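Local structure of Phikz039 (Pseudomonas phage phikz, 3ZBQ) at residues R8-C12 against I99-S103; F17-E21 against N39-N44. The protein is a phage-encoded member of the tubulin family, known as PhuZ, that holds guanosine-5'-diphosphate in its nucleotide pocket. One frame throughout, in Å; residues are numbered along the deposited sequence.

Contact 1: R8-C12 against I99-S103; sequences RIYFC and IVVYS. With GDP (guanosine-5'-diphosphate), chain B.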
loop_
_atom_site.group_PDB
_atom_site.type_symbol
_atom_site.label_atom_id
_atom_site.label_comp_id
_atom_site.label_asym_id
_atom_site.label_seq_id
_atom_site.Cartn_x
_atom_site.Cartn_y
_atom_site.Cartn_z
ATOM N N ARG A 8 -12.990 4.796 -4.688
ATOM C CA ARG A 8 -13.150 3.463 -4.104
ATOM C C ARG A 8 -11.918 3.160 -3.269
ATOM O O ARG A 8 -10.782 3.313 -3.735
ATOM C CB ARG A 8 -13.305 2.388 -5.196
ATOM C CG ARG A 8 -13.568 0.954 -4.673
ATOM C CD ARG A 8 -15.023 0.759 -4.235
ATOM N NE ARG A 8 -15.946 0.824 -5.368
ATOM C CZ ARG A 8 -17.264 0.967 -5.257
ATOM N NH1 ARG A 8 -17.819 1.064 -4.062
ATOM N NH2 ARG A 8 -18.026 1.028 -6.345
ATOM N N ILE A 9 -12.125 2.724 -2.034
ATOM C CA ILE A 9 -10.996 2.318 -1.217
ATOM C C ILE A 9 -11.053 0.811 -1.009
ATOM O O ILE A 9 -12.091 0.280 -0.614
ATOM C CB ILE A 9 -10.990 3.039 0.134
ATOM C CG1 ILE A 9 -11.131 4.560 -0.075
ATOM C CG2 ILE A 9 -9.727 2.690 0.893
ATOM C CD1 ILE A 9 -11.059 5.389 1.228
ATOM N N TYR A 10 -9.948 0.136 -1.314
ATOM C CA TYR A 10 -9.839 -1.315 -1.153
ATOM C C TYR A 10 -8.939 -1.619 0.035
ATOM O O TYR A 10 -7.719 -1.384 -0.026
ATOM C CB TYR A 10 -9.229 -1.953 -2.412
ATOM C CG TYR A 10 -10.009 -1.734 -3.699
ATOM C CD1 TYR A 10 -9.850 -0.573 -4.442
ATOM C CD2 TYR A 10 -10.869 -2.711 -4.184
ATOM C CE1 TYR A 10 -10.548 -0.380 -5.631
ATOM C CE2 TYR A 10 -11.572 -2.527 -5.364
ATOM C CZ TYR A 10 -11.405 -1.360 -6.081
ATOM O OH TYR A 10 -12.113 -1.180 -7.251
ATOM N N PHE A 11 -9.526 -2.160 1.104
ATOM C CA PHE A 11 -8.777 -2.529 2.298
ATOM C C PHE A 11 -8.465 -4.022 2.213
ATOM O O PHE A 11 -9.379 -4.841 2.180
ATOM C CB PHE A 11 -9.602 -2.247 3.562
ATOM C CG PHE A 11 -9.785 -0.777 3.863
ATOM C CD1 PHE A 11 -8.700 0.007 4.251
ATOM C CD2 PHE A 11 -11.039 -0.182 3.761
ATOM C CE1 PHE A 11 -8.864 1.363 4.526
ATOM C CE2 PHE A 11 -11.213 1.172 4.034
ATOM C CZ PHE A 11 -10.132 1.946 4.414
ATOM N N CYS A 12 -7.178 -4.368 2.165
ATOM C CA CYS A 12 -6.758 -5.736 1.878
ATOM C C CYS A 12 -5.904 -6.335 2.987
ATOM O O CYS A 12 -4.955 -5.703 3.476
ATOM C CB CYS A 12 -5.979 -5.807 0.556
ATOM S SG CYS A 12 -6.779 -4.992 -0.837
ATOM N N ILE A 99 -7.963 3.887 -3.925
ATOM C CA ILE A 99 -6.956 3.821 -2.888
ATOM C C ILE A 99 -6.937 2.384 -2.396
ATOM O O ILE A 99 -7.978 1.829 -2.086
ATOM C CB ILE A 99 -7.265 4.779 -1.714
ATOM C CG1 ILE A 99 -7.468 6.209 -2.235
ATOM C CG2 ILE A 99 -6.136 4.750 -0.686
ATOM C CD1 ILE A 99 -7.775 7.233 -1.160
ATOM N N VAL A 100 -5.759 1.779 -2.397
ATOM C CA VAL A 100 -5.598 0.393 -1.959
ATOM C C VAL A 100 -4.667 0.349 -0.744
ATOM O O VAL A 100 -3.551 0.883 -0.789
ATOM C CB VAL A 100 -5.021 -0.478 -3.106
ATOM C CG1 VAL A 100 -5.071 -1.967 -2.743
ATOM C CG2 VAL A 100 -5.786 -0.244 -4.397
ATOM N N VAL A 101 -5.102 -0.327 0.327
ATOM C CA VAL A 101 -4.424 -0.260 1.625
ATOM C C VAL A 101 -4.042 -1.643 2.115
ATOM O O VAL A 101 -4.901 -2.530 2.171
ATOM C CB VAL A 101 -5.332 0.392 2.694
ATOM C CG1 VAL A 101 -4.576 0.631 3.984
ATOM C CG2 VAL A 101 -5.908 1.712 2.159
ATOM N N TYR A 102 -2.765 -1.829 2.469
ATOM C CA TYR A 102 -2.253 -3.161 2.860
ATOM C C TYR A 102 -0.842 -3.103 3.436
ATOM O O TYR A 102 -0.091 -2.155 3.195
ATOM C CB TYR A 102 -2.249 -4.105 1.643
ATOM C CG TYR A 102 -1.561 -3.511 0.423
ATOM C CD1 TYR A 102 -2.241 -2.646 -0.426
ATOM C CD2 TYR A 102 -0.235 -3.821 0.120
ATOM C CE1 TYR A 102 -1.629 -2.096 -1.533
ATOM C CE2 TYR A 102 0.391 -3.277 -1.000
ATOM C CZ TYR A 102 -0.315 -2.417 -1.819
ATOM O OH TYR A 102 0.279 -1.852 -2.937
ATOM N N SER A 103 -0.471 -4.131 4.198
ATOM C CA SER A 103 0.888 -4.228 4.702
ATOM C C SER A 103 1.785 -4.867 3.649
ATOM O O SER A 103 1.313 -5.598 2.779
ATOM C CB SER A 103 0.915 -5.083 5.965
ATOM O OG SER A 103 0.461 -6.391 5.675
HETATM P PB GDP B . -1.928 -10.157 5.952
HETATM O O1B GDP B . -3.305 -10.385 6.521
HETATM O O2B GDP B . -1.968 -9.086 4.881
HETATM O O3B GDP B . -1.329 -11.429 5.403
HETATM O O3A GDP B . -0.910 -9.649 7.089
HETATM P PA GDP B . -1.211 -8.524 8.198
HETATM O O1A GDP B . -2.328 -8.831 9.166
HETATM O O2A GDP B . -1.420 -7.181 7.529
HETATM O "O5'" GDP B . 0.162 -8.504 9.010
HETATM C "C5'" GDP B . 1.408 -8.304 8.354
HETATM C "C4'" GDP B . 2.204 -7.244 9.112
HETATM O "O4'" GDP B . 1.562 -5.976 8.967
HETATM C "C3'" GDP B . 2.272 -7.475 10.609
HETATM O "O3'" GDP B . 3.387 -8.322 10.930
HETATM C "C2'" GDP B . 2.439 -6.077 11.155
HETATM O "O2'" GDP B . 3.811 -5.690 11.058
HETATM C "C1'" GDP B . 1.721 -5.201 10.154
HETATM N N9 GDP B . 0.362 -4.830 10.605
HETATM C C8 GDP B . -0.731 -5.613 10.689
HETATM N N7 GDP B . -1.801 -4.904 11.126
HETATM C C5 GDP B . -1.398 -3.630 11.312
HETATM C C6 GDP B . -2.008 -2.357 11.760
HETATM O O6 GDP B . -3.225 -2.292 12.068
HETATM N N1 GDP B . -1.212 -1.273 11.800
HETATM C C2 GDP B . 0.096 -1.311 11.468
HETATM N N2 GDP B . 0.850 -0.186 11.545
HETATM N N3 GDP B . 0.714 -2.437 11.053
HETATM C C4 GDP B . 0.028 -3.596 10.962
HETATM O O HOH W 1 -2.523 -6.173 4.843
#
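I99 donates its N-H to R8 O and offers its own carbonyl to Y10 N, 2.7 Å from I99 O with an N-H...O angle of 166°. This alternation is the parallel pairing of strands 7-12 and 97-103 in the central sheet of a tubulin-like nucleotide-binding domain; the segment axes approach to 4.6 Å and are inclined by 15°. I99 O also meets the CA of I9, and on that face I9 CG2 lies 4.1 Å from I99 CB. V100 turns to the opposite face, where its two methyls divide the work: CG2 meets Y10 CD1, while CG1 touches C12 SG at 4.0 Å. Helix 109-122 covers Y10 and C12 here, and the Y10 hydroxyl finds its hydrogen bond at F92 O. V101 N then bonds to Y10 O, and V101 O accepts from C12 N. The V101 side chain runs beside that of F11, both pointing the same way; with F11 CG anti to its carbonyl carbon (chi1 -70°), the ring leans so that CD1 comes 3.7 Å from V101 CB. I9 CG2 sits over one face of the same ring, offset toward its rim. At Y102 the pairing gives way: CB touches C12 O, but the ring leads off to a hydroxyl bond with S129 OG. S103 ends the strand at the ligand. A water accepts from S103 N and lies near C12 O and GDP O2B, while S103 OG donates to GDP O2A at 2.8 Å.

Contact 2: F17-E21 against N39-N44; sequences FRIGE and NKHKHN. With GDP (guanosine-5'-diphosphate), chain B.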
loop_
_atom_site.group_PDB
_atom_site.type_symbol
_atom_site.label_atom_id
_atom_site.label_comp_id
_atom_site.label_asym_id
_atom_site.label_seq_id
_atom_site.Cartn_x
_atom_site.Cartn_y
_atom_site.Cartn_z
ATOM N N PHE A 17 -7.810 -4.352 6.905
ATOM C CA PHE A 17 -9.039 -4.457 7.696
ATOM C C PHE A 17 -9.011 -3.579 8.949
ATOM O O PHE A 17 -10.010 -2.947 9.297
ATOM C CB PHE A 17 -9.295 -5.920 8.098
ATOM C CG PHE A 17 -10.041 -6.721 7.052
ATOM C CD1 PHE A 17 -9.630 -6.714 5.716
ATOM C CD2 PHE A 17 -11.144 -7.486 7.411
ATOM C CE1 PHE A 17 -10.320 -7.464 4.754
ATOM C CE2 PHE A 17 -11.832 -8.231 6.468
ATOM C CZ PHE A 17 -11.420 -8.232 5.141
ATOM N N ARG A 18 -7.875 -3.563 9.640
ATOM C CA ARG A 18 -7.742 -2.794 10.875
ATOM C C ARG A 18 -7.765 -1.293 10.609
ATOM O O ARG A 18 -8.420 -0.535 11.328
ATOM C CB ARG A 18 -6.472 -3.200 11.629
ATOM C CG ARG A 18 -6.609 -4.556 12.335
ATOM C CD ARG A 18 -5.298 -5.343 12.366
ATOM N NE ARG A 18 -5.526 -6.790 12.258
ATOM C CZ ARG A 18 -4.671 -7.640 11.694
ATOM N NH1 ARG A 18 -3.517 -7.196 11.203
ATOM N NH2 ARG A 18 -4.964 -8.937 11.630
ATOM N N ILE A 19 -7.049 -0.868 9.576
ATOM C CA ILE A 19 -7.078 0.536 9.177
ATOM C C ILE A 19 -8.501 0.929 8.764
ATOM O O ILE A 19 -8.998 1.998 9.128
ATOM C CB ILE A 19 -6.111 0.805 8.019
ATOM C CG1 ILE A 19 -4.655 0.618 8.467
ATOM C CG2 ILE A 19 -6.350 2.202 7.445
ATOM C CD1 ILE A 19 -4.240 1.537 9.603
ATOM N N GLY A 20 -9.160 0.052 8.012
ATOM C CA GLY A 20 -10.517 0.315 7.552
ATOM C C GLY A 20 -11.500 0.452 8.700
ATOM O O GLY A 20 -12.406 1.271 8.665
ATOM N N GLU A 21 -11.317 -0.359 9.735
ATOM C CA GLU A 21 -12.180 -0.267 10.898
ATOM C C GLU A 21 -11.992 1.073 11.590
ATOM O O GLU A 21 -12.962 1.680 12.034
ATOM C CB GLU A 21 -11.904 -1.415 11.875
ATOM C CG GLU A 21 -12.791 -1.372 13.110
ATOM C CD GLU A 21 -12.455 -2.449 14.130
ATOM O OE1 GLU A 21 -11.437 -3.157 13.957
ATOM O OE2 GLU A 21 -13.218 -2.583 15.111
ATOM N N ASN A 39 -10.388 -11.704 10.680
ATOM C CA ASN A 39 -10.086 -10.278 10.634
ATOM C C ASN A 39 -11.322 -9.410 10.482
ATOM O O ASN A 39 -11.248 -8.183 10.611
ATOM C CB ASN A 39 -9.105 -9.972 9.500
ATOM C CG ASN A 39 -7.691 -10.410 9.820
ATOM O OD1 ASN A 39 -7.276 -10.418 10.984
ATOM N ND2 ASN A 39 -6.940 -10.772 8.788
ATOM N N LYS A 40 -12.451 -10.043 10.187
ATOM C CA LYS A 40 -13.706 -9.316 10.089
ATOM C C LYS A 40 -14.040 -8.637 11.414
ATOM O O LYS A 40 -13.738 -9.153 12.504
ATOM C CB LYS A 40 -14.832 -10.234 9.622
ATOM C CG LYS A 40 -14.675 -10.688 8.170
ATOM C CD LYS A 40 -15.621 -11.829 7.823
ATOM C CE LYS A 40 -17.072 -11.405 7.914
ATOM N NZ LYS A 40 -17.974 -12.600 7.994
ATOM N N HIS A 41 -14.618 -7.447 11.306
ATOM C CA HIS A 41 -15.009 -6.664 12.466
ATOM C C HIS A 41 -16.425 -6.133 12.249
ATOM O O HIS A 41 -17.074 -6.467 11.248
ATOM C CB HIS A 41 -14.018 -5.521 12.685
ATOM C CG HIS A 41 -13.707 -4.750 11.441
ATOM N ND1 HIS A 41 -14.624 -3.918 10.832
ATOM C CD2 HIS A 41 -12.588 -4.699 10.678
ATOM C CE1 HIS A 41 -14.078 -3.377 9.756
ATOM N NE2 HIS A 41 -12.842 -3.831 9.642
ATOM N N LYS A 42 -16.892 -5.300 13.175
ATOM C CA LYS A 42 -18.282 -4.848 13.172
ATOM C C LYS A 42 -18.704 -4.120 11.889
ATOM O O LYS A 42 -19.891 -4.064 11.567
ATOM C CB LYS A 42 -18.550 -3.953 14.384
ATOM C CG LYS A 42 -20.024 -3.766 14.701
ATOM C CD LYS A 42 -20.206 -2.840 15.893
ATOM C CE LYS A 42 -21.538 -3.086 16.587
ATOM N NZ LYS A 42 -21.810 -2.106 17.678
ATOM N N HIS A 43 -17.738 -3.571 11.156
ATOM C CA HIS A 43 -18.065 -2.790 9.959
ATOM C C HIS A 43 -17.914 -3.583 8.651
ATOM O O HIS A 43 -18.120 -3.047 7.556
ATOM C CB HIS A 43 -17.262 -1.488 9.928
ATOM C CG HIS A 43 -17.504 -0.607 11.116
ATOM N ND1 HIS A 43 -18.766 -0.186 11.486
ATOM C CD2 HIS A 43 -16.649 -0.069 12.020
ATOM C CE1 HIS A 43 -18.677 0.569 12.569
ATOM N NE2 HIS A 43 -17.402 0.660 12.909
ATOM N N ASN A 44 -17.564 -4.861 8.769
ATOM C CA ASN A 44 -17.579 -5.750 7.615
ATOM C C ASN A 44 -18.978 -6.296 7.407
ATOM O O ASN A 44 -19.555 -6.894 8.314
ATOM C CB ASN A 44 -16.606 -6.911 7.791
ATOM C CG ASN A 44 -15.164 -6.468 7.770
ATOM O OD1 ASN A 44 -14.514 -6.384 8.814
ATOM N ND2 ASN A 44 -14.652 -6.170 6.575
HETATM P PB GDP B . -1.928 -10.157 5.952
HETATM O O1B GDP B . -3.305 -10.385 6.521
HETATM O O2B GDP B . -1.968 -9.086 4.881
HETATM O O3B GDP B . -1.329 -11.429 5.403
HETATM O O3A GDP B . -0.910 -9.649 7.089
HETATM P PA GDP B . -1.211 -8.524 8.198
HETATM O O1A GDP B . -2.328 -8.831 9.166
HETATM O O2A GDP B . -1.420 -7.181 7.529
HETATM O "O5'" GDP B . 0.162 -8.504 9.010
HETATM C "C5'" GDP B . 1.408 -8.304 8.354
HETATM C "C4'" GDP B . 2.204 -7.244 9.112
HETATM O "O4'" GDP B . 1.562 -5.976 8.967
HETATM C "C3'" GDP B . 2.272 -7.475 10.609
HETATM O "O3'" GDP B . 3.387 -8.322 10.930
HETATM C "C2'" GDP B . 2.439 -6.077 11.155
HETATM O "O2'" GDP B . 3.811 -5.690 11.058
HETATM C "C1'" GDP B . 1.721 -5.201 10.154
HETATM N N9 GDP B . 0.362 -4.830 10.605
HETATM C C8 GDP B . -0.731 -5.613 10.689
HETATM N N7 GDP B . -1.801 -4.904 11.126
HETATM C C5 GDP B . -1.398 -3.630 11.312
HETATM C C6 GDP B . -2.008 -2.357 11.760
HETATM O O6 GDP B . -3.225 -2.292 12.068
HETATM N N1 GDP B . -1.212 -1.273 11.800
HETATM C C2 GDP B . 0.096 -1.311 11.468
HETATM N N2 GDP B . 0.850 -0.186 11.545
HETATM N N3 GDP B . 0.714 -2.437 11.053
HETATM C C4 GDP B . 0.028 -3.596 10.962
HETATM O O HOH W 2 -3.894 -11.184 9.393
#
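H41 holds CG between its backbone N and carbonyl carbon (chi1 48°), and E21 holds CG anti to its backbone N (chi1 -180°) with the chain extended; together these torsions lay the glutamate along the imidazole. E21 CB stands 3.5 Å from the ring centroid, 12° off the normal, a CH-pi contact over the face, and the carboxylate stacks nearly parallel to the ring as the two side chains slide past each other in opposite directions. N44 OD1 lies over the centre of the other face while accepting the backbone N-H of H41, so the imidazole is sandwiched. Its rotation is further set by H43 N, which donates to H41 ND1 from near the ring plane, and by a weak bond from NE2 to F17 O, a carbonyl that also accepts E21 N within the helix. The type I turn from H41 to N44 brings H43 N and N44 OD1 to the ring. F17 crosses N39 and N44 at about right angles: its CD2 edge meets N39 O at 3.3 Å, and CE2 approaches N44 ND2, which is bonded to T49 OG1. The bent chain of R18 brings NH2 within 2.8 Å of N39 OD1, a weak bond with guanidinium and amide planes almost perpendicular. R18 NH1 is shared between GDP O1A and GDP N7, each at 2.9 Å. N39 ND2 donates to D34 OD2 and to a water that also reaches GDP O1A and O1B. This is one wall of a tubulin-like nucleotide pocket, where R18 of the first helix meets phosphate and guanine directly and N39 of the following loop reaches the phosphates through water.

Overall arrangement
The centres of contacts 1 and 2 lie about 12 Å apart, and contact 2 is nested within the chain loop that contact 1 closes. Strand 7-12 leads directly into helix 13-23, so one continuous run supplies the first segment of each. Contact 1 is buried in the mixed sheet about 7 Å from the chain centre; contact 2 lies at the surface, about 17 Å out. They meet where F11 CZ packs at 3.6 Å on G20 CA and F11 CE1 on I19 CG2, setting the helix against the sheet. Both reach GDP, S103 from a strand end and R18 from the helix, so strand end and helix converge on one nucleotide pocket, with loop 39-44 backing R18.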